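Long-range contacts in thioredoxin-like protein (Klebsiella pneumoniae subsp. pneumoniae MGH 78578, PDB 3TY1), which is of unproven function but probably binds carbohydrate, having the supersandwich fold and family traits of the galactose mutarotase (aldose 1-epimerase) group: residues F33-K38 with K49-H54; K16-I21 with Q37-G42; L59-S64 with L72-F77. One frame throughout, in Å; residues are numbered along the deposited sequence.

Interaction 1: residues F33-K38 with K49-H54; sequences FSIEQK and KILTIH
Strands 33-39 and 49-55 form a beta hairpin in the smaller, six-stranded antiparallel sheet of this supersandwich fold, and the contact is their regular pairing. The two strands run at 172° to each other. Ser-34 with His-54, Glu-36 with Thr-52 and Lys-38 with Ile-50 are hydrogen-bonded pairs, each closed by two N-H...O=C bonds lying in the carbonyl planes; Ile-35 with Ile-53 and Gln-37 with Leu-51 are the non-hydrogen-bonded pairs between them. Ile-35, Leu-51 and Ile-53 share the buried face, where Ile-35 and Leu-51 pack on strands 146-152 and 159-169 of the large sheet and Ile-53 on 159-169. Ile-35 and Leu-51 lie side by side on a diagonal, CG2 of Ile-35 standing 4.0 Å from CD1 of Leu-51. On this face Gln-37, its CG anti to the backbone N, crosses Lys-49 obliquely, with CD of Gln-37 3.8 Å from CD of Lys-49. The lysine chain bends at chi3 (-79°), and its NZ makes a salt bridge with Asp-15, while a water accepts from NZ and donates to OE1 of Gln-37; the amide NE2 turns to the carbonyl of Gly-17. The other face is more polar. One water donates to the main-chain O of Glu-36, already bonded to Thr-52 N, and also bonds OG1 of Thr-52. CG2 of Thr-52 sits 3.5 Å above the His-54 ring plane, over its centre. The extended Glu-36 chain crosses His-54 obliquely, its carboxylate turned 48° from the ring, and OE1 of Glu-36 stays 3.9 Å from NE2 of His-54. A water in the ring plane bridges the two, bonding NE2 of His-54 at 3.0 Å and giving OE1 of Glu-36 a weak bond at 3.0 Å.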
loop_
_atom_site.group_PDB
_atom_site.type_symbol
_atom_site.label_atom_id
_atom_site.label_comp_id
_atom_site.label_asym_id
_atom_site.label_seq_id
_atom_site.Cartn_x
_atom_site.Cartn_y
_atom_site.Cartn_z
ATOM N N PHE A 33 36.916 -8.397 2.374
ATOM C CA PHE A 33 35.554 -7.971 2.497
ATOM C C PHE A 33 34.708 -8.457 1.320
ATOM O O PHE A 33 35.214 -8.914 0.286
ATOM C CB PHE A 33 35.480 -6.430 2.585
ATOM C CG PHE A 33 35.924 -5.717 1.347
ATOM C CD1 PHE A 33 35.009 -5.448 0.316
ATOM C CD2 PHE A 33 37.221 -5.292 1.207
ATOM C CE1 PHE A 33 35.418 -4.782 -0.833
ATOM C CE2 PHE A 33 37.630 -4.597 0.048
ATOM C CZ PHE A 33 36.725 -4.356 -0.961
ATOM N N SER A 34 33.413 -8.352 1.489
ATOM C CA SER A 34 32.486 -8.586 0.382
ATOM C C SER A 34 31.358 -7.593 0.533
ATOM O O SER A 34 31.173 -7.028 1.618
ATOM C CB SER A 34 31.961 -10.007 0.389
ATOM O OG SER A 34 31.125 -10.219 1.507
ATOM N N ILE A 35 30.679 -7.316 -0.578
ATOM C CA ILE A 35 29.526 -6.413 -0.589
ATOM C C ILE A 35 28.429 -7.213 -1.293
ATOM O O ILE A 35 28.654 -7.729 -2.403
ATOM C CB ILE A 35 29.803 -5.063 -1.329
ATOM C CG1 ILE A 35 31.082 -4.417 -0.774
ATOM C CG2 ILE A 35 28.600 -4.139 -1.177
ATOM C CD1 ILE A 35 31.617 -3.222 -1.581
ATOM N N GLU A 36 27.289 -7.343 -0.628
ATOM C CA GLU A 36 26.195 -8.165 -1.120
ATOM C C GLU A 36 24.835 -7.516 -0.975
ATOM O O GLU A 36 24.476 -7.014 0.123
ATOM C CB GLU A 36 26.171 -9.521 -0.374
ATOM C CG GLU A 36 25.092 -10.467 -0.919
ATOM C CD GLU A 36 25.080 -11.866 -0.278
ATOM O OE1 GLU A 36 25.846 -12.115 0.663
ATOM O OE2 GLU A 36 24.268 -12.699 -0.746
ATOM N N GLN A 37 24.067 -7.572 -2.079
ATOM C CA GLN A 37 22.678 -7.202 -2.075
ATOM C C GLN A 37 21.854 -8.509 -2.130
ATOM O O GLN A 37 22.145 -9.412 -2.914
ATOM C CB GLN A 37 22.301 -6.286 -3.235
ATOM C CG GLN A 37 20.821 -5.891 -3.238
ATOM C CD GLN A 37 20.505 -4.729 -4.152
ATOM O OE1 GLN A 37 20.494 -3.591 -3.698
ATOM N NE2 GLN A 37 20.247 -4.997 -5.438
ATOM N N LYS A 38 20.847 -8.579 -1.285
ATOM C CA LYS A 38 19.991 -9.703 -1.167
ATOM C C LYS A 38 18.549 -9.259 -1.171
ATOM O O LYS A 38 18.160 -8.342 -0.410
ATOM C CB LYS A 38 20.387 -10.439 0.117
ATOM C CG LYS A 38 19.644 -11.726 0.411
ATOM C CD LYS A 38 20.199 -12.479 1.687
ATOM C CE LYS A 38 21.673 -12.884 1.563
ATOM N NZ LYS A 38 22.154 -13.861 2.610
ATOM N N LYS A 49 14.916 -5.273 -0.084
ATOM C CA LYS A 49 16.342 -5.545 -0.257
ATOM C C LYS A 49 17.171 -5.103 0.952
ATOM O O LYS A 49 16.832 -4.118 1.628
ATOM C CB LYS A 49 16.840 -4.796 -1.448
ATOM C CG LYS A 49 16.265 -5.187 -2.796
ATOM C CD LYS A 49 16.733 -4.217 -3.892
ATOM C CE LYS A 49 15.936 -2.882 -3.891
ATOM N NZ LYS A 49 16.467 -1.893 -4.862
ATOM N N ILE A 50 18.242 -5.843 1.210
ATOM C CA ILE A 50 19.305 -5.421 2.115
ATOM C C ILE A 50 20.604 -5.391 1.328
ATOM O O ILE A 50 20.771 -6.138 0.331
ATOM C CB ILE A 50 19.467 -6.294 3.396
ATOM C CG1 ILE A 50 19.668 -7.760 3.083
ATOM C CG2 ILE A 50 18.267 -6.049 4.338
ATOM C CD1 ILE A 50 20.070 -8.582 4.311
ATOM N N LEU A 51 21.501 -4.505 1.756
ATOM C CA LEU A 51 22.803 -4.367 1.125
ATOM C C LEU A 51 23.799 -4.314 2.270
ATOM O O LEU A 51 23.676 -3.462 3.168
ATOM C CB LEU A 51 22.831 -3.127 0.236
ATOM C CG LEU A 51 24.122 -2.695 -0.439
ATOM C CD1 LEU A 51 24.663 -3.769 -1.333
ATOM C CD2 LEU A 51 23.828 -1.364 -1.273
ATOM N N THR A 52 24.764 -5.223 2.246
ATOM C CA THR A 52 25.678 -5.413 3.341
ATOM C C THR A 52 27.139 -5.364 2.917
ATOM O O THR A 52 27.540 -6.039 1.960
ATOM C CB THR A 52 25.431 -6.802 3.981
ATOM O OG1 THR A 52 24.026 -6.948 4.317
ATOM C CG2 THR A 52 26.309 -6.949 5.237
ATOM N N ILE A 53 27.944 -4.610 3.651
ATOM C CA ILE A 53 29.389 -4.709 3.568
ATOM C C ILE A 53 29.823 -5.708 4.656
ATOM O O ILE A 53 29.645 -5.435 5.841
ATOM C CB ILE A 53 30.097 -3.387 3.860
ATOM C CG1 ILE A 53 29.685 -2.329 2.821
ATOM C CG2 ILE A 53 31.660 -3.665 3.910
ATOM C CD1 ILE A 53 30.150 -0.857 3.177
ATOM N N HIS A 54 30.350 -6.861 4.250
ATOM C CA HIS A 54 30.836 -7.861 5.204
ATOM C C HIS A 54 32.343 -7.695 5.334
ATOM O O HIS A 54 33.053 -7.755 4.342
ATOM C CB HIS A 54 30.595 -9.284 4.719
ATOM C CG HIS A 54 29.154 -9.660 4.542
ATOM N ND1 HIS A 54 28.397 -10.221 5.559
ATOM C CD2 HIS A 54 28.341 -9.606 3.449
ATOM C CE1 HIS A 54 27.182 -10.487 5.102
ATOM N NE2 HIS A 54 27.117 -10.128 3.826
HETATM O O HOH W 1 23.113 -8.170 2.197
HETATM O O HOH W 2 24.374 -10.570 2.785
HETATM O O HOH W 3 19.143 -1.435 -4.525
#

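Interaction 2: residues K16-I21 with Q37-G42; sequences KGNWQI and QKVLHG
Four hydrogen bonds join residues 17-19 to residues 37-39, two between backbones and two made by side chains. Trp-19 and Gln-37 are a hydrogen-bonded antiparallel pair: Gln-37 N gives to Trp-19 O at 2.8 Å, and Trp-19 N returns a longer bond of 3.1 Å to a lone pair of Gln-37 O. One residue back, the chain of 16-21 has left regular pairing, and the side chain of Asn-18 takes over. Its CG stands anti to the carbonyl carbon, beside the backbone N, and OD1 of Asn-18 accepts from Val-39 N at 2.9 Å. That bond is nearly straight at hydrogen (167°), yet the donor lies 29° out of the carbonyl plane, above it and not on a lone pair. The second side-chain bond is better aimed: NE2 of Gln-37 gives to Gly-17 O at 2.8 Å, in the plane of its own amide and on a lone pair of the carbonyl, so the amide is fixed in rotation. Behind these bonds, CG2 of Val-39 rests 3.7 Å from CA of Gly-17, whose positive phi (64°) favours glycine. The indole of Trp-19, with CG anti to the backbone N, brings the ring edge to the Gln-37 backbone, CE3 of Trp-19 lying 4.1 Å from N of Gln-37.

Further out, Gly-17 N is itself hydrogen-bonded to Asp-15 OD1. Trp-19 also packs on Leu-7 and meets the ring of Trp-5, both from strand 2-9 of the large sheet, whereas His-41 touches Asp-15 of a second subunit. Strand 19-22, outermost in the six-stranded sheet of this chain, thus forms the outer arm of an antiparallel beta hairpin with strand 33-39.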
loop_
_atom_site.group_PDB
_atom_site.type_symbol
_atom_site.label_atom_id
_atom_site.label_comp_id
_atom_site.label_asym_id
_atom_site.label_seq_id
_atom_site.Cartn_x
_atom_site.Cartn_y
_atom_site.Cartn_z
ATOM N N LYS A 16 19.497 -4.898 -10.208
ATOM C CA LYS A 16 20.223 -6.144 -10.254
ATOM C C LYS A 16 19.683 -7.215 -9.314
ATOM O O LYS A 16 19.994 -8.381 -9.519
ATOM C CB LYS A 16 21.728 -5.947 -9.977
ATOM C CG LYS A 16 22.480 -5.250 -11.131
ATOM C CD LYS A 16 23.987 -5.251 -10.888
ATOM C CE LYS A 16 24.796 -4.550 -11.992
ATOM N NZ LYS A 16 24.498 -5.103 -13.326
ATOM N N GLY A 17 18.903 -6.845 -8.293
ATOM C CA GLY A 17 18.407 -7.836 -7.330
ATOM C C GLY A 17 19.579 -8.440 -6.572
ATOM O O GLY A 17 20.447 -7.703 -6.089
ATOM N N ASN A 18 19.624 -9.771 -6.484
ATOM C CA ASN A 18 20.737 -10.457 -5.818
ATOM C C ASN A 18 22.065 -10.206 -6.533
ATOM O O ASN A 18 22.144 -10.366 -7.732
ATOM C CB ASN A 18 20.477 -11.951 -5.695
ATOM C CG ASN A 18 19.310 -12.269 -4.773
ATOM O OD1 ASN A 18 19.181 -11.738 -3.673
ATOM N ND2 ASN A 18 18.447 -13.145 -5.233
ATOM N N TRP A 19 23.088 -9.790 -5.795
ATOM C CA TRP A 19 24.348 -9.379 -6.411
ATOM C C TRP A 19 25.417 -9.372 -5.354
ATOM O O TRP A 19 25.141 -9.085 -4.186
ATOM C CB TRP A 19 24.163 -7.956 -6.965
ATOM C CG TRP A 19 25.423 -7.256 -7.407
ATOM C CD1 TRP A 19 25.988 -7.272 -8.653
ATOM C CD2 TRP A 19 26.268 -6.423 -6.594
ATOM N NE1 TRP A 19 27.119 -6.490 -8.659
ATOM C CE2 TRP A 19 27.311 -5.960 -7.413
ATOM C CE3 TRP A 19 26.224 -6.005 -5.256
ATOM C CZ2 TRP A 19 28.317 -5.114 -6.936
ATOM C CZ3 TRP A 19 27.210 -5.173 -4.786
ATOM C CH2 TRP A 19 28.251 -4.735 -5.626
ATOM N N GLN A 20 26.638 -9.702 -5.736
ATOM C CA GLN A 20 27.739 -9.586 -4.793
ATOM C C GLN A 20 29.042 -9.352 -5.500
ATOM O O GLN A 20 29.240 -9.772 -6.650
ATOM C CB GLN A 20 27.891 -10.833 -3.907
ATOM C CG GLN A 20 28.361 -12.085 -4.635
ATOM C CD GLN A 20 29.912 -12.172 -4.873
ATOM O OE1 GLN A 20 30.711 -11.820 -3.988
ATOM N NE2 GLN A 20 30.319 -12.683 -6.061
ATOM N N ILE A 21 29.939 -8.712 -4.777
ATOM C CA ILE A 21 31.350 -8.677 -5.169
ATOM C C ILE A 21 32.183 -8.960 -3.943
ATOM O O ILE A 21 31.741 -8.746 -2.819
ATOM C CB ILE A 21 31.760 -7.368 -5.803
ATOM C CG1 ILE A 21 31.502 -6.203 -4.845
ATOM C CG2 ILE A 21 31.060 -7.189 -7.159
ATOM C CD1 ILE A 21 32.063 -4.873 -5.340
ATOM N N GLN A 37 24.067 -7.572 -2.079
ATOM C CA GLN A 37 22.678 -7.202 -2.075
ATOM C C GLN A 37 21.854 -8.509 -2.130
ATOM O O GLN A 37 22.145 -9.412 -2.914
ATOM C CB GLN A 37 22.301 -6.286 -3.235
ATOM C CG GLN A 37 20.821 -5.891 -3.238
ATOM C CD GLN A 37 20.505 -4.729 -4.152
ATOM O OE1 GLN A 37 20.494 -3.591 -3.698
ATOM N NE2 GLN A 37 20.247 -4.997 -5.438
ATOM N N LYS A 38 20.847 -8.579 -1.285
ATOM C CA LYS A 38 19.991 -9.703 -1.167
ATOM C C LYS A 38 18.549 -9.259 -1.171
ATOM O O LYS A 38 18.160 -8.342 -0.410
ATOM C CB LYS A 38 20.387 -10.439 0.117
ATOM C CG LYS A 38 19.644 -11.726 0.411
ATOM C CD LYS A 38 20.199 -12.479 1.687
ATOM C CE LYS A 38 21.673 -12.884 1.563
ATOM N NZ LYS A 38 22.154 -13.861 2.610
ATOM N N VAL A 39 17.731 -9.953 -1.968
ATOM C CA VAL A 39 16.310 -9.715 -2.037
ATOM C C VAL A 39 15.699 -10.644 -1.027
ATOM O O VAL A 39 15.907 -11.859 -1.095
ATOM C CB VAL A 39 15.708 -10.013 -3.430
ATOM C CG1 VAL A 39 14.188 -9.657 -3.449
ATOM C CG2 VAL A 39 16.408 -9.227 -4.500
ATOM N N LEU A 40 14.943 -10.093 -0.094
ATOM C CA LEU A 40 14.341 -10.879 0.992
ATOM C C LEU A 40 12.916 -11.335 0.645
ATOM O O LEU A 40 12.247 -10.802 -0.245
ATOM C CB LEU A 40 14.335 -10.093 2.309
ATOM C CG LEU A 40 15.698 -9.656 2.832
ATOM C CD1 LEU A 40 15.417 -8.722 4.051
ATOM C CD2 LEU A 40 16.564 -10.872 3.142
ATOM N N HIS A 41 12.441 -12.320 1.407
ATOM C CA HIS A 41 11.138 -12.938 1.164
ATOM C C HIS A 41 10.487 -13.300 2.496
ATOM O O HIS A 41 11.162 -13.387 3.541
ATOM C CB HIS A 41 11.250 -14.168 0.256
ATOM C CG HIS A 41 11.858 -13.893 -1.081
ATOM N ND1 HIS A 41 11.152 -13.311 -2.116
ATOM C CD2 HIS A 41 13.116 -14.116 -1.555
ATOM C CE1 HIS A 41 11.951 -13.179 -3.166
ATOM N NE2 HIS A 41 13.139 -13.672 -2.858
ATOM N N GLY A 42 9.174 -13.493 2.457
ATOM C CA GLY A 42 8.405 -13.913 3.619
ATOM C C GLY A 42 7.733 -12.769 4.357
ATOM O O GLY A 42 8.290 -11.663 4.482
#

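Interaction 3: residues L59-S64 with L72-F77; sequences LTITLS and LRIEGF
Ile-74 turns CG1 anti to its carbonyl carbon (chi1 -48°) and then folds back at chi2 (-68°), which swings CD1 across to the neighbouring strand. There CD1 of Ile-74 meets CG2 of Ile-61 at 3.6 Å, the two side chains lying alongside and pointing the same way. The other branch, CG2 of Ile-74, is anti to the backbone N and lies 3.8 Å from CD1 of Leu-59, whose side chain crosses it obliquely. Leu-59, with CG anti to its carbonyl carbon (chi1 -63°), directs its second methyl at Phe-77: CD2 of Leu-59 lies in the ring plane, 3.9 Å from CE2 of Phe-77 at the edge. Phe-190 of strand 189-198 packs against Leu-59, Ile-61 and Ile-74, joining this face of the hairpin to the large sheet.

The backbones of strands 60-64 and 70-76 make an antiparallel hairpin with a classic beta bulge, at which Leu-72 and Arg-73 both face Thr-62. Thr-62 O accepts from Leu-72 N at 2.8 Å and takes only a weak bond from Arg-73 N at 3.4 Å; Thr-62 N gives to Arg-73 O nearly along the C=O axis. Beyond the bulge the pairing is regular, Thr-60 and Glu-75 exchanging two bonds.

On the opposite face, CG2 of Thr-62 packs 4.0 Å from CD1 of Leu-72, and the Thr-60 and Glu-75 side chains run side by side. One water hydrogen-bonds to Thr-60 O, Thr-62 OG1 and Glu-75 OE1 and so bridges the two strands. A second water accepts from Thr-60 OG1 and donates to Glu-75 O, a carbonyl that also receives Thr-60 N at 2.7 Å.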
loop_
_atom_site.group_PDB
_atom_site.type_symbol
_atom_site.label_atom_id
_atom_site.label_comp_id
_atom_site.label_asym_id
_atom_site.label_seq_id
_atom_site.Cartn_x
_atom_site.Cartn_y
_atom_site.Cartn_z
ATOM N N LEU A 59 33.987 -3.625 10.397
ATOM C CA LEU A 59 32.567 -3.476 10.615
ATOM C C LEU A 59 31.785 -4.222 9.540
ATOM O O LEU A 59 32.094 -4.115 8.339
ATOM C CB LEU A 59 32.162 -2.017 10.586
ATOM C CG LEU A 59 32.715 -1.058 11.647
ATOM C CD1 LEU A 59 32.108 0.354 11.446
ATOM C CD2 LEU A 59 32.403 -1.636 13.042
ATOM N N THR A 60 30.721 -4.891 9.966
ATOM C CA THR A 60 29.767 -5.460 9.038
ATOM C C THR A 60 28.573 -4.511 9.070
ATOM O O THR A 60 27.979 -4.251 10.134
ATOM C CB THR A 60 29.408 -6.921 9.352
ATOM O OG1 THR A 60 30.557 -7.720 9.091
ATOM C CG2 THR A 60 28.245 -7.416 8.405
ATOM N N ILE A 61 28.281 -3.914 7.919
ATOM C CA ILE A 61 27.309 -2.841 7.849
ATOM C C ILE A 61 26.169 -3.230 6.938
ATOM O O ILE A 61 26.403 -3.526 5.734
ATOM C CB ILE A 61 27.966 -1.555 7.257
ATOM C CG1 ILE A 61 29.154 -1.099 8.136
ATOM C CG2 ILE A 61 26.878 -0.449 7.057
ATOM C CD1 ILE A 61 30.007 0.085 7.502
ATOM N N THR A 62 24.952 -3.227 7.476
ATOM C CA THR A 62 23.764 -3.632 6.723
ATOM C C THR A 62 22.865 -2.476 6.574
ATOM O O THR A 62 22.520 -1.824 7.565
ATOM C CB THR A 62 22.998 -4.767 7.436
ATOM O OG1 THR A 62 23.881 -5.872 7.609
ATOM C CG2 THR A 62 21.765 -5.203 6.621
ATOM N N LEU A 63 22.467 -2.212 5.339
ATOM C CA LEU A 63 21.486 -1.149 5.079
ATOM C C LEU A 63 20.390 -1.684 4.179
ATOM O O LEU A 63 20.550 -2.745 3.614
ATOM C CB LEU A 63 22.160 0.087 4.545
ATOM C CG LEU A 63 22.952 0.158 3.280
ATOM C CD1 LEU A 63 21.925 0.284 2.123
ATOM C CD2 LEU A 63 23.869 1.355 3.278
ATOM N N SER A 64 19.283 -0.959 4.062
ATOM C CA SER A 64 18.175 -1.371 3.223
ATOM C C SER A 64 17.821 -0.330 2.164
ATOM O O SER A 64 17.273 0.718 2.501
ATOM C CB SER A 64 16.942 -1.690 4.066
ATOM O OG SER A 64 15.902 -2.019 3.172
ATOM N N LEU A 72 20.522 -0.673 9.108
ATOM C CA LEU A 72 19.840 -1.654 9.958
ATOM C C LEU A 72 20.667 -2.070 11.174
ATOM O O LEU A 72 20.169 -2.136 12.302
ATOM C CB LEU A 72 19.517 -2.902 9.145
ATOM C CG LEU A 72 18.566 -2.775 7.933
ATOM C CD1 LEU A 72 18.043 -4.155 7.492
ATOM C CD2 LEU A 72 17.423 -1.886 8.139
ATOM N N ARG A 73 21.946 -2.301 10.930
ATOM C CA ARG A 73 22.831 -2.833 11.955
ATOM C C ARG A 73 24.289 -2.664 11.556
ATOM O O ARG A 73 24.656 -2.699 10.374
ATOM C CB ARG A 73 22.508 -4.314 12.233
ATOM C CG ARG A 73 23.322 -4.973 13.328
ATOM C CD ARG A 73 22.896 -6.477 13.466
ATOM N NE ARG A 73 21.618 -6.608 14.159
ATOM C CZ ARG A 73 20.919 -7.741 14.278
ATOM N NH1 ARG A 73 21.339 -8.874 13.724
ATOM N NH2 ARG A 73 19.787 -7.728 14.957
ATOM N N ILE A 74 25.108 -2.394 12.579
ATOM C CA ILE A 74 26.563 -2.256 12.441
ATOM C C ILE A 74 27.159 -3.201 13.476
ATOM O O ILE A 74 26.805 -3.085 14.632
ATOM C CB ILE A 74 27.044 -0.859 12.735
ATOM C CG1 ILE A 74 26.225 0.243 12.015
ATOM C CG2 ILE A 74 28.560 -0.755 12.432
ATOM C CD1 ILE A 74 26.405 0.240 10.528
ATOM N N GLU A 75 28.001 -4.160 13.065
ATOM C CA GLU A 75 28.563 -5.167 13.960
ATOM C C GLU A 75 30.063 -5.267 13.744
ATOM O O GLU A 75 30.531 -5.325 12.607
ATOM C CB GLU A 75 27.991 -6.597 13.721
ATOM C CG GLU A 75 26.458 -6.744 13.680
ATOM C CD GLU A 75 25.916 -7.999 12.873
ATOM O OE1 GLU A 75 25.897 -8.032 11.583
ATOM O OE2 GLU A 75 25.437 -8.939 13.553
ATOM N N GLY A 76 30.808 -5.367 14.841
ATOM C CA GLY A 76 32.238 -5.581 14.770
ATOM C C GLY A 76 32.911 -5.347 16.102
ATOM O O GLY A 76 32.304 -4.810 17.043
ATOM N N PHE A 77 34.160 -5.771 16.179
ATOM C CA PHE A 77 34.997 -5.561 17.350
ATOM C C PHE A 77 34.356 -6.018 18.673
ATOM O O PHE A 77 34.566 -5.386 19.704
ATOM C CB PHE A 77 35.408 -4.086 17.403
ATOM C CG PHE A 77 36.108 -3.611 16.146
ATOM C CD1 PHE A 77 37.480 -3.819 15.980
ATOM C CD2 PHE A 77 35.390 -2.992 15.109
ATOM C CE1 PHE A 77 38.144 -3.370 14.826
ATOM C CE2 PHE A 77 36.038 -2.562 13.935
ATOM C CZ PHE A 77 37.431 -2.754 13.800
HETATM O O HOH W 4 25.464 -5.670 10.014
HETATM O O HOH W 5 32.247 -7.473 11.446
#

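In the fold
From the N terminus, residues 16-21 enter the six-stranded sheet first, and interaction 2 closes the loop that returns as strand 33-39. Interaction 1 then opens on that strand, sharing Gln-37 and Lys-38 with interaction 2, and closes the next hairpin onto 49-54; the Ile-35 N to Ile-21 O bond joins the two. Interaction 3 follows in series, pairing 59-64 with 72-77, and Leu-51 N to Leu-63 O links it to interaction 1. The spans of interactions 2 and 1 overlap on strand 33-39, neither lying inside the other. Interactions 2 and 3 do not touch, nearest atoms being about 6 Å apart. Together they form a meander of five neighbouring strands, one face packing against the large sheet.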